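Local coordinates for GTP-binding protein REM 1 (Homo sapiens, PDB 2NZJ) that binds guanine nucleotides as a small GTPase of the Ras family and probably acts as a GDP/GTP-switched signalling protein, at residues Tyr5-Leu10 with Ala80-Tyr85. Numbering follows the deposited sequence.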
ATOM      1  N   TYR A   5      -0.231  -7.174 -12.118  1.00 21.70           N
ATOM      2  CA  TYR A   5       0.289  -5.865 -11.759  1.00 21.58           C
ATOM      3  C   TYR A   5       1.278  -5.938 -10.582  1.00 21.43           C
ATOM      4  O   TYR A   5       1.112  -6.728  -9.665  1.00 20.88           O
ATOM      5  CB  TYR A   5      -0.863  -4.955 -11.365  1.00 21.85           C
ATOM      6  CG  TYR A   5      -1.936  -4.775 -12.404  1.00 21.51           C
ATOM      7  CD1 TYR A   5      -3.241  -5.202 -12.159  1.00 22.07           C
ATOM      8  CD2 TYR A   5      -1.667  -4.128 -13.612  1.00 22.11           C
ATOM      9  CE1 TYR A   5      -4.256  -5.007 -13.103  1.00 23.03           C
ATOM     10  CE2 TYR A   5      -2.660  -3.933 -14.573  1.00 22.06           C
ATOM     11  CZ  TYR A   5      -3.961  -4.368 -14.308  1.00 23.29           C
ATOM     12  OH  TYR A   5      -4.966  -4.178 -15.243  1.00 22.95           O
ATOM     13  N   ARG A   6       2.287  -5.075 -10.621  1.00 21.41           N
ATOM     14  CA  ARG A   6       3.293  -4.970  -9.566  1.00 21.47           C
ATOM     15  C   ARG A   6       2.875  -3.830  -8.638  1.00 21.22           C
ATOM     16  O   ARG A   6       2.717  -2.681  -9.071  1.00 21.15           O
ATOM     17  CB  ARG A   6       4.682  -4.710 -10.182  1.00 21.70           C
ATOM     18  CG  ARG A   6       5.836  -4.577  -9.214  1.00 21.66           C
ATOM     19  CD  ARG A   6       7.145  -4.290  -9.969  1.00 22.88           C
ATOM     20  NE  ARG A   6       8.285  -4.062  -9.059  1.00 24.60           N
ATOM     21  CZ  ARG A   6       9.118  -5.000  -8.582  1.00 26.08           C
ATOM     22  NH1 ARG A   6       8.970  -6.280  -8.888  1.00 25.98           N
ATOM     23  NH2 ARG A   6      10.110  -4.666  -7.748  1.00 25.93           N
ATOM     24  N   VAL A   7       2.650  -4.170  -7.376  1.00 21.24           N
ATOM     25  CA  VAL A   7       2.219  -3.224  -6.364  1.00 21.28           C
ATOM     26  C   VAL A   7       3.335  -3.066  -5.354  1.00 21.34           C
ATOM     27  O   VAL A   7       3.764  -4.040  -4.734  1.00 21.55           O
ATOM     28  CB  VAL A   7       0.976  -3.723  -5.585  1.00 21.70           C
ATOM     29  CG1 VAL A   7       0.597  -2.715  -4.472  1.00 19.97           C
ATOM     30  CG2 VAL A   7      -0.194  -3.964  -6.534  1.00 20.86           C
ATOM     31  N   VAL A   8       3.792  -1.839  -5.160  1.00 21.16           N
ATOM     32  CA  VAL A   8       4.941  -1.612  -4.305  1.00 21.10           C
ATOM     33  C   VAL A   8       4.504  -0.986  -2.966  1.00 21.30           C
ATOM     34  O   VAL A   8       3.800   0.027  -2.976  1.00 21.01           O
ATOM     35  CB  VAL A   8       6.004  -0.766  -5.048  1.00 20.94           C
ATOM     36  CG1 VAL A   8       7.307  -0.823  -4.343  1.00 20.40           C
ATOM     37  CG2 VAL A   8       6.192  -1.279  -6.470  1.00 20.95           C
ATOM     38  N   LEU A   9       4.901  -1.616  -1.836  1.00 21.53           N
ATOM     39  CA  LEU A   9       4.615  -1.096  -0.458  1.00 21.67           C
ATOM     40  C   LEU A   9       5.728  -0.178   0.051  1.00 21.60           C
ATOM     41  O   LEU A   9       6.862  -0.603   0.204  1.00 22.14           O
ATOM     42  CB  LEU A   9       4.441  -2.225   0.574  1.00 21.53           C
ATOM     43  CG  LEU A   9       3.162  -3.063   0.567  1.00 22.34           C
ATOM     44  CD1 LEU A   9       3.293  -4.252   1.509  1.00 22.67           C
ATOM     45  CD2 LEU A   9       1.957  -2.221   0.940  1.00 22.95           C
ATOM     46  N   LEU A  10       5.391   1.072   0.347  1.00 21.77           N
ATOM     47  CA  LEU A  10       6.336   2.035   0.885  1.00 21.69           C
ATOM     48  C   LEU A  10       5.904   2.511   2.283  1.00 22.01           C
ATOM     49  O   LEU A  10       4.727   2.464   2.630  1.00 22.19           O
ATOM     50  CB  LEU A  10       6.427   3.264  -0.019  1.00 21.52           C
ATOM     51  CG  LEU A  10       6.856   3.088  -1.467  1.00 21.53           C
ATOM     52  CD1 LEU A  10       6.574   4.375  -2.232  1.00 20.88           C
ATOM     53  CD2 LEU A  10       8.323   2.669  -1.580  1.00 20.10           C
ATOM     54  N   ALA A  80       1.247   0.236  -9.216  1.00 12.51           N
ATOM     55  CA  ALA A  80       0.568   0.978  -8.147  1.00 12.21           C
ATOM     56  C   ALA A  80       1.481   1.059  -6.931  1.00 12.07           C
ATOM     57  O   ALA A  80       2.336   0.191  -6.727  1.00 12.38           O
ATOM     58  CB  ALA A  80      -0.742   0.290  -7.771  1.00 11.98           C
ATOM     59  N   TYR A  81       1.299   2.096  -6.122  1.00 11.67           N
ATOM     60  CA  TYR A  81       2.072   2.257  -4.898  1.00 11.28           C
ATOM     61  C   TYR A  81       1.146   2.406  -3.703  1.00 11.03           C
ATOM     62  O   TYR A  81       0.191   3.188  -3.760  1.00 11.20           O
ATOM     63  CB  TYR A  81       2.976   3.476  -5.021  1.00 11.58           C
ATOM     64  CG  TYR A  81       4.087   3.261  -6.005  1.00 11.67           C
ATOM     65  CD1 TYR A  81       3.965   3.653  -7.334  1.00 10.81           C
ATOM     66  CD2 TYR A  81       5.262   2.640  -5.607  1.00 11.62           C
ATOM     67  CE1 TYR A  81       4.993   3.438  -8.224  1.00 10.79           C
ATOM     68  CE2 TYR A  81       6.272   2.416  -6.482  1.00 11.32           C
ATOM     69  CZ  TYR A  81       6.148   2.816  -7.777  1.00 11.23           C
ATOM     70  OH  TYR A  81       7.202   2.572  -8.607  1.00 12.20           O
ATOM     71  N   VAL A  82       1.433   1.641  -2.646  1.00 10.45           N
ATOM     72  CA  VAL A  82       0.733   1.750  -1.361  1.00  9.98           C
ATOM     73  C   VAL A  82       1.688   2.343  -0.320  1.00 10.12           C
ATOM     74  O   VAL A  82       2.612   1.682   0.130  1.00 10.06           O
ATOM     75  CB  VAL A  82       0.188   0.394  -0.887  1.00  9.56           C
ATOM     76  CG1 VAL A  82      -0.499   0.506   0.449  1.00  7.18           C
ATOM     77  CG2 VAL A  82      -0.761  -0.120  -1.898  1.00  9.39           C
ATOM     78  N   ILE A  83       1.459   3.607   0.029  1.00 10.37           N
ATOM     79  CA  ILE A  83       2.243   4.311   1.041  1.00 10.24           C
ATOM     80  C   ILE A  83       1.557   4.142   2.384  1.00 10.32           C
ATOM     81  O   ILE A  83       0.491   4.701   2.603  1.00 10.55           O
ATOM     82  CB  ILE A  83       2.320   5.833   0.758  1.00 10.22           C
ATOM     83  CG1 ILE A  83       3.091   6.124  -0.524  1.00 10.67           C
ATOM     84  CG2 ILE A  83       2.961   6.573   1.920  1.00  9.35           C
ATOM     85  CD1 ILE A  83       2.868   7.541  -1.084  1.00  9.63           C
ATOM     86  N   VAL A  84       2.181   3.386   3.282  1.00 10.30           N
ATOM     87  CA  VAL A  84       1.601   3.039   4.584  1.00  9.74           C
ATOM     88  C   VAL A  84       2.231   3.885   5.679  1.00 10.05           C
ATOM     89  O   VAL A  84       3.437   4.060   5.685  1.00 10.58           O
ATOM     90  CB  VAL A  84       1.873   1.576   4.907  1.00  9.39           C
ATOM     91  CG1 VAL A  84       1.334   1.193   6.299  1.00  7.52           C
ATOM     92  CG2 VAL A  84       1.308   0.693   3.786  1.00  9.13           C
ATOM     93  N   TYR A  85       1.413   4.422   6.590  1.00 10.37           N
ATOM     94  CA  TYR A  85       1.899   5.004   7.859  1.00 10.01           C
ATOM     95  C   TYR A  85       1.079   4.408   9.018  1.00  9.99           C
ATOM     96  O   TYR A  85       0.073   3.734   8.791  1.00  9.85           O
ATOM     97  CB  TYR A  85       1.860   6.557   7.831  1.00  9.68           C
ATOM     98  CG  TYR A  85       0.478   7.122   7.805  1.00  9.40           C
ATOM     99  CD1 TYR A  85      -0.201   7.271   6.619  1.00 10.03           C
ATOM    100  CD2 TYR A  85      -0.177   7.455   8.972  1.00 11.47           C
ATOM    101  CE1 TYR A  85      -1.481   7.742   6.575  1.00 10.37           C
ATOM    102  CE2 TYR A  85      -1.512   7.919   8.945  1.00 11.78           C
ATOM    103  CZ  TYR A  85      -2.148   8.055   7.733  1.00 10.76           C
ATOM    104  OH  TYR A  85      -3.430   8.558   7.665  1.00 10.32           O
TER
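The Tyr81 ring leans obliquely against Val8: its CE2 comes 3.5 Å from Val8 CB, the two side chains running alongside each other in the same direction. Leu10 crosses the same ring at a slant, reaching Tyr81 CD2 with its CD1 at 4.0 Å, and Ile83 continues this face. With Tyr81 CG anti to the carbonyl carbon (chi1 -70°), the ring is laid beside Val8, while its OH hydrogen-bonds to Cys74 O and Gly78 N. A leucine here would probably leave those two groups without their mate and open a gap beside Val8. On the opposite face, Leu9 CD2 packs 3.6 Å from Val82 CB, and Val7 CG1 meets Val82 CG2 at 3.9 Å. A parallel hydrogen-bond ladder joins the strands, longer at its start, where Ala80 N meets Arg6 O at 3.3 Å; then Val8 N bonds to Ala80 O, Val82 N to Val8 O, Leu10 N to Val82 O and, almost straight (178°), Val84 N to Leu10 O. In this Ras-type sheet 5-10 leads into the probable P-loop, whose Val15 is touched by Val84. Helix 156-171 packs on Val7 and Ala80, with strand 50-57 bordering 5-10 and strand 114-119 flanking 80-85.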